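Local atomic coordinates of Serine/threonine protein phosphatase Stp1 (Streptococcus agalactiae, PDB entry 2PK0), a protein that removes phosphate from phosphoserine and phosphothreonine side chains of other proteins, as a metal-dependent phosphatase of the PP2C family, probably in bacterial signalling. Residues Arg88-Leu93 against Lys100-Thr105; Gly189-Val194 against Thr210-Glu215. One frame throughout, in Å; residues are numbered along the deposited sequence.

Interaction 1. Residues Arg88-Leu93 against Lys100-Thr105; sequences RKIYEL and KGMGTT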
loop_
_atom_site.group_PDB
_atom_site.type_symbol
_atom_site.label_atom_id
_atom_site.label_comp_id
_atom_site.label_asym_id
_atom_site.label_seq_id
_atom_site.Cartn_x
_atom_site.Cartn_y
_atom_site.Cartn_z
ATOM N N ARG A 88 -17.646 -5.245 1.472
ATOM C CA ARG A 88 -19.086 -5.110 1.564
ATOM C C ARG A 88 -19.519 -4.159 2.696
ATOM O O ARG A 88 -20.588 -3.572 2.619
ATOM C CB ARG A 88 -19.750 -6.484 1.665
ATOM C CG ARG A 88 -19.486 -7.209 2.955
ATOM C CD ARG A 88 -19.636 -8.712 2.818
ATOM N NE ARG A 88 -20.985 -9.120 2.449
ATOM C CZ ARG A 88 -21.281 -9.738 1.312
ATOM N NH1 ARG A 88 -22.535 -10.080 1.053
ATOM N NH2 ARG A 88 -20.314 -10.015 0.440
ATOM N N LYS A 89 -18.680 -3.967 3.714
ATOM C CA LYS A 89 -18.986 -2.997 4.773
ATOM C C LYS A 89 -18.894 -1.550 4.260
ATOM O O LYS A 89 -19.709 -0.705 4.609
ATOM C CB LYS A 89 -18.057 -3.191 5.973
ATOM C CG LYS A 89 -18.491 -2.492 7.230
ATOM C CD LYS A 89 -17.433 -2.555 8.349
ATOM C CE LYS A 89 -17.855 -1.598 9.498
ATOM N NZ LYS A 89 -17.289 -1.942 10.861
ATOM N N ILE A 90 -17.919 -1.274 3.408
ATOM C CA ILE A 90 -17.744 0.068 2.867
ATOM C C ILE A 90 -18.718 0.341 1.708
ATOM O O ILE A 90 -19.169 1.476 1.518
ATOM C CB ILE A 90 -16.274 0.270 2.439
ATOM C CG1 ILE A 90 -15.402 0.349 3.671
ATOM C CG2 ILE A 90 -16.053 1.531 1.642
ATOM C CD1 ILE A 90 -14.055 0.801 3.334
ATOM N N TYR A 91 -19.057 -0.694 0.942
ATOM C CA TYR A 91 -20.050 -0.536 -0.118
ATOM C C TYR A 91 -21.402 -0.174 0.477
ATOM O O TYR A 91 -22.072 0.734 0.003
ATOM C CB TYR A 91 -20.203 -1.812 -0.946
ATOM C CG TYR A 91 -21.315 -1.703 -1.970
ATOM C CD1 TYR A 91 -21.173 -0.867 -3.078
ATOM C CD2 TYR A 91 -22.508 -2.420 -1.829
ATOM C CE1 TYR A 91 -22.174 -0.740 -4.022
ATOM C CE2 TYR A 91 -23.524 -2.299 -2.767
ATOM C CZ TYR A 91 -23.349 -1.450 -3.867
ATOM O OH TYR A 91 -24.341 -1.312 -4.823
ATOM N N GLU A 92 -21.783 -0.900 1.522
ATOM C CA GLU A 92 -23.055 -0.705 2.192
ATOM C C GLU A 92 -23.097 0.708 2.758
ATOM O O GLU A 92 -24.074 1.432 2.562
ATOM C CB GLU A 92 -23.206 -1.718 3.320
ATOM C CG GLU A 92 -24.439 -2.591 3.242
ATOM C CD GLU A 92 -24.248 -3.833 2.363
ATOM O OE1 GLU A 92 -24.350 -3.715 1.119
ATOM O OE2 GLU A 92 -24.024 -4.938 2.928
ATOM N N LEU A 93 -22.012 1.106 3.418
ATOM C CA LEU A 93 -21.879 2.447 3.988
ATOM C C LEU A 93 -21.852 3.525 2.897
ATOM O O LEU A 93 -22.314 4.646 3.111
ATOM C CB LEU A 93 -20.624 2.525 4.857
ATOM C CG LEU A 93 -20.369 3.786 5.689
ATOM C CD1 LEU A 93 -21.423 3.961 6.786
ATOM C CD2 LEU A 93 -18.978 3.753 6.288
ATOM N N LYS A 100 -20.931 9.582 -2.760
ATOM C CA LYS A 100 -20.670 9.308 -4.163
ATOM C C LYS A 100 -19.267 8.740 -4.360
ATOM O O LYS A 100 -18.281 9.423 -4.099
ATOM C CB LYS A 100 -20.824 10.594 -4.986
ATOM C CG LYS A 100 -22.079 11.409 -4.681
ATOM C CD LYS A 100 -23.355 10.631 -5.017
ATOM C CE LYS A 100 -24.503 11.573 -5.355
ATOM N NZ LYS A 100 -24.546 12.750 -4.438
ATOM N N GLY A 101 -19.197 7.487 -4.798
ATOM C CA GLY A 101 -17.934 6.863 -5.206
ATOM C C GLY A 101 -16.945 6.582 -4.086
ATOM O O GLY A 101 -15.746 6.801 -4.240
ATOM N N MET A 102 -17.454 6.110 -2.954
ATOM C CA MET A 102 -16.618 5.770 -1.809
ATOM C C MET A 102 -15.841 4.490 -2.045
ATOM O O MET A 102 -16.402 3.483 -2.508
ATOM C CB MET A 102 -17.474 5.587 -0.565
ATOM C CG MET A 102 -16.691 5.161 0.639
ATOM S SD MET A 102 -17.437 5.782 2.128
ATOM C CE MET A 102 -18.291 4.352 2.641
ATOM N N GLY A 103 -14.548 4.530 -1.732
ATOM C CA GLY A 103 -13.720 3.357 -1.869
ATOM C C GLY A 103 -12.280 3.608 -1.490
ATOM O O GLY A 103 -11.857 4.761 -1.370
ATOM N N THR A 104 -11.519 2.531 -1.316
ATOM C CA THR A 104 -10.112 2.674 -1.010
ATOM C C THR A 104 -9.226 1.608 -1.658
ATOM O O THR A 104 -9.675 0.507 -1.924
ATOM C CB THR A 104 -9.860 2.706 0.511
ATOM O OG1 THR A 104 -8.452 2.820 0.740
ATOM C CG2 THR A 104 -10.373 1.452 1.182
ATOM N N THR A 105 -7.964 1.939 -1.925
ATOM C CA THR A 105 -6.984 0.897 -2.222
ATOM C C THR A 105 -6.588 0.217 -0.909
ATOM O O THR A 105 -6.859 0.743 0.171
ATOM C CB THR A 105 -5.682 1.446 -2.847
ATOM O OG1 THR A 105 -4.920 2.139 -1.850
ATOM C CG2 THR A 105 -5.960 2.355 -4.009
#
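Met102 lays its thioether chain against helix 72-96, where its terminal methyl overlaps Ile90 and Leu93. The Met102 CE atom lies 3.7 Å from Ile90 CG2 and the same 3.7 Å from Leu93 CB, so one methyl fills the angle between two side chains a helical turn apart. Met102 leaves the backbone with CG anti to N (chi1 177°), which puts CG 3.8 Å from Ile90 CG2; the bends at chi2 and chi3 then swing CE across to Leu93. An unbranched, flexible chain suits such a place, since it can bend twice and so bring one methyl against both Ile90 and Leu93.

Ile90 meets Met102 at about a right angle. Its CG2 branch serves the methionine, while the longer branch runs on to CD1, 4.3 Å from Thr104 CG2; a beta-branched residue can thus face two neighbours from one position. Leu93 contributes CB, CG and CD2 around the same Met102 methyl. Thr104 presents its methyl to the helix and turns its hydroxyl the other way, where Thr104 OG1 donates to Thr105 O at 2.7 Å, in the carbonyl plane on a lone pair. This local bond satisfies a buried polar atom without help from the helix.

Helix 48-64 completes the apolar packing, with Met55 beside Leu93 and Ala52 beside Met102. The arrangement is the helix-on-sheet layer of the PP2C alpha-beta-beta-alpha sandwich, at the strand end that approaches the magnesium site.

Interaction 2. Residues Gly189-Val194 against Thr210-Glu215; sequences GDYLVV and TVLTQE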
loop_
_atom_site.group_PDB
_atom_site.type_symbol
_atom_site.label_atom_id
_atom_site.label_comp_id
_atom_site.label_asym_id
_atom_site.label_seq_id
_atom_site.Cartn_x
_atom_site.Cartn_y
_atom_site.Cartn_z
ATOM N N GLY A 189 19.738 -5.933 4.793
ATOM C CA GLY A 189 20.012 -4.710 4.045
ATOM C C GLY A 189 18.907 -4.234 3.110
ATOM O O GLY A 189 19.004 -3.132 2.556
ATOM N N ASP A 190 17.867 -5.060 2.934
ATOM C CA ASP A 190 16.715 -4.725 2.083
ATOM C C ASP A 190 15.894 -3.586 2.670
ATOM O O ASP A 190 15.962 -3.307 3.868
ATOM C CB ASP A 190 15.778 -5.930 1.921
ATOM C CG ASP A 190 16.276 -6.954 0.911
ATOM O OD1 ASP A 190 17.248 -6.681 0.185
ATOM O OD2 ASP A 190 15.676 -8.044 0.826
ATOM N N TYR A 191 15.126 -2.926 1.814
ATOM C CA TYR A 191 14.109 -1.984 2.250
ATOM C C TYR A 191 12.820 -2.418 1.585
ATOM O O TYR A 191 12.746 -2.456 0.353
ATOM C CB TYR A 191 14.413 -0.553 1.795
ATOM C CG TYR A 191 15.663 0.089 2.383
ATOM C CD1 TYR A 191 15.601 0.839 3.544
ATOM C CD2 TYR A 191 16.895 -0.038 1.755
ATOM C CE1 TYR A 191 16.720 1.423 4.079
ATOM C CE2 TYR A 191 18.032 0.549 2.282
ATOM C CZ TYR A 191 17.938 1.272 3.449
ATOM O OH TYR A 191 19.068 1.852 3.980
ATOM N N LEU A 192 11.819 -2.775 2.382
ATOM C CA LEU A 192 10.472 -2.910 1.861
ATOM C C LEU A 192 9.947 -1.499 1.733
ATOM O O LEU A 192 10.096 -0.695 2.667
ATOM C CB LEU A 192 9.566 -3.688 2.822
ATOM C CG LEU A 192 8.185 -4.060 2.256
ATOM C CD1 LEU A 192 8.321 -4.954 1.026
ATOM C CD2 LEU A 192 7.347 -4.724 3.307
ATOM N N VAL A 193 9.340 -1.186 0.584
ATOM C CA VAL A 193 8.769 0.123 0.370
ATOM C C VAL A 193 7.286 -0.008 0.036
ATOM O O VAL A 193 6.913 -0.442 -1.042
ATOM C CB VAL A 193 9.495 0.879 -0.757
ATOM C CG1 VAL A 193 8.948 2.325 -0.899
ATOM C CG2 VAL A 193 10.993 0.906 -0.517
ATOM N N VAL A 194 6.432 0.362 0.975
ATOM C CA VAL A 194 5.005 0.320 0.731
ATOM C C VAL A 194 4.512 1.756 0.545
ATOM O O VAL A 194 4.718 2.598 1.414
ATOM C CB VAL A 194 4.264 -0.356 1.912
ATOM C CG1 VAL A 194 2.795 -0.498 1.595
ATOM C CG2 VAL A 194 4.864 -1.725 2.222
ATOM N N THR A 210 17.712 5.799 -4.628
ATOM C CA THR A 210 18.735 6.787 -4.326
ATOM C C THR A 210 18.585 7.364 -2.924
ATOM O O THR A 210 19.576 7.501 -2.202
ATOM C CB THR A 210 18.703 7.895 -5.386
ATOM O OG1 THR A 210 19.326 7.395 -6.568
ATOM C CG2 THR A 210 19.404 9.196 -4.920
ATOM N N VAL A 211 17.350 7.670 -2.527
ATOM C CA VAL A 211 17.107 8.311 -1.240
ATOM C C VAL A 211 17.484 7.356 -0.114
ATOM O O VAL A 211 18.093 7.741 0.882
ATOM C CB VAL A 211 15.639 8.756 -1.094
ATOM C CG1 VAL A 211 15.331 9.173 0.332
ATOM C CG2 VAL A 211 15.318 9.898 -2.045
ATOM N N LEU A 212 17.193 6.083 -0.324
ATOM C CA LEU A 212 17.375 5.095 0.718
ATOM C C LEU A 212 18.806 4.607 0.835
ATOM O O LEU A 212 19.130 3.906 1.785
ATOM C CB LEU A 212 16.436 3.923 0.479
ATOM C CG LEU A 212 14.931 4.204 0.404
ATOM C CD1 LEU A 212 14.215 2.882 0.203
ATOM C CD2 LEU A 212 14.416 4.935 1.660
ATOM N N THR A 213 19.666 4.992 -0.114
ATOM C CA THR A 213 21.072 4.546 -0.124
ATOM C C THR A 213 21.994 5.347 0.755
ATOM O O THR A 213 23.109 4.933 1.002
ATOM C CB THR A 213 21.683 4.508 -1.541
ATOM O OG1 THR A 213 22.586 3.391 -1.635
ATOM C CG2 THR A 213 22.386 5.841 -1.915
ATOM N N GLN A 214 21.513 6.467 1.265
ATOM C CA GLN A 214 22.314 7.345 2.084
ATOM C C GLN A 214 22.588 6.743 3.452
ATOM O O GLN A 214 22.042 5.701 3.823
ATOM C CB GLN A 214 21.565 8.661 2.282
ATOM C CG GLN A 214 21.053 9.334 1.016
ATOM C CD GLN A 214 20.319 10.626 1.337
ATOM O OE1 GLN A 214 19.121 10.625 1.679
ATOM N NE2 GLN A 214 21.037 11.744 1.235
ATOM N N GLU A 215 23.449 7.404 4.207
ATOM C CA GLU A 215 23.627 7.060 5.601
ATOM C C GLU A 215 22.896 8.125 6.397
ATOM O O GLU A 215 23.436 9.192 6.688
ATOM C CB GLU A 215 25.111 6.956 5.972
ATOM C CG GLU A 215 25.766 5.641 5.494
ATOM C CD GLU A 215 27.175 5.425 6.053
ATOM O OE1 GLU A 215 27.461 5.933 7.163
ATOM O OE2 GLU A 215 27.992 4.744 5.382
#
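Tyr191 opens the strand side of the contact, its ring reaching over to Leu212 of segment 210-215. The residue before it, Asp190, directs its carboxylate elsewhere, with OD2 in a salt bridge to Arg130 of strand 125-130.

At Tyr191 the side chain leaves with CG anti to the carbonyl carbon (chi1 -65°), which sends the ring toward Leu212, and chi2 of -91° presents the ring face to Leu212 CB. Leu212 CB sits 4.1 Å from the ring centroid and 7° off its normal, a CH-pi contact almost straight above the centre. The two side chains lie head to tail, each end beside the other's start. Leu212 CD1 therefore returns to the root of the tyrosine, 3.8 Å from Tyr191 CB, while the phenol end arrives over the leucine backbone, with Tyr191 OH 3.0 Å from Leu212 O. A tyrosine suits this place because it offers a broad apolar face to the leucine and carries its polar atom out to the Leu212 carbonyl.

Leu192 turns to the other side of the sheet, as strand alternation requires, and packs on Val109 of the second sheet. With Val193 the chain faces Leu212 again: Val193 CG2 touches Leu212 CD1 at 3.8 Å, so this one leucine methyl lies against both strand residues. A branched leucine can do this while its CB stays over the ring.

Lys221 of helix 218-231 donates a hydrogen bond to Leu212 O. The carbonyl is thus gripped by a cation, whose charge probably polarises it, and the chemistry implies an apolar, dispersion-held interior that gives way to polar atoms at the Leu212 carbonyl.

In the fold
Both contacts pack a helix against a strand or the residue leading into it by apolar side chains, and both are largely buried, yet they share no secondary-structure element. Their centres are 34 Å apart on opposite sides of the chain's centre. In interaction 1 the strand belongs to the sheet of 23-29, 35-43, 103-112, 115-121 and 180-185; in interaction 2 it belongs to the other sheet, so the two contacts represent the two outer helical layers of the sandwich. A flexible thioether does the fitting in 88-93/100-105, near the metal end, whereas an aromatic face does it in 189-194/210-215, where a lysine-bonded carbonyl adds a polar border.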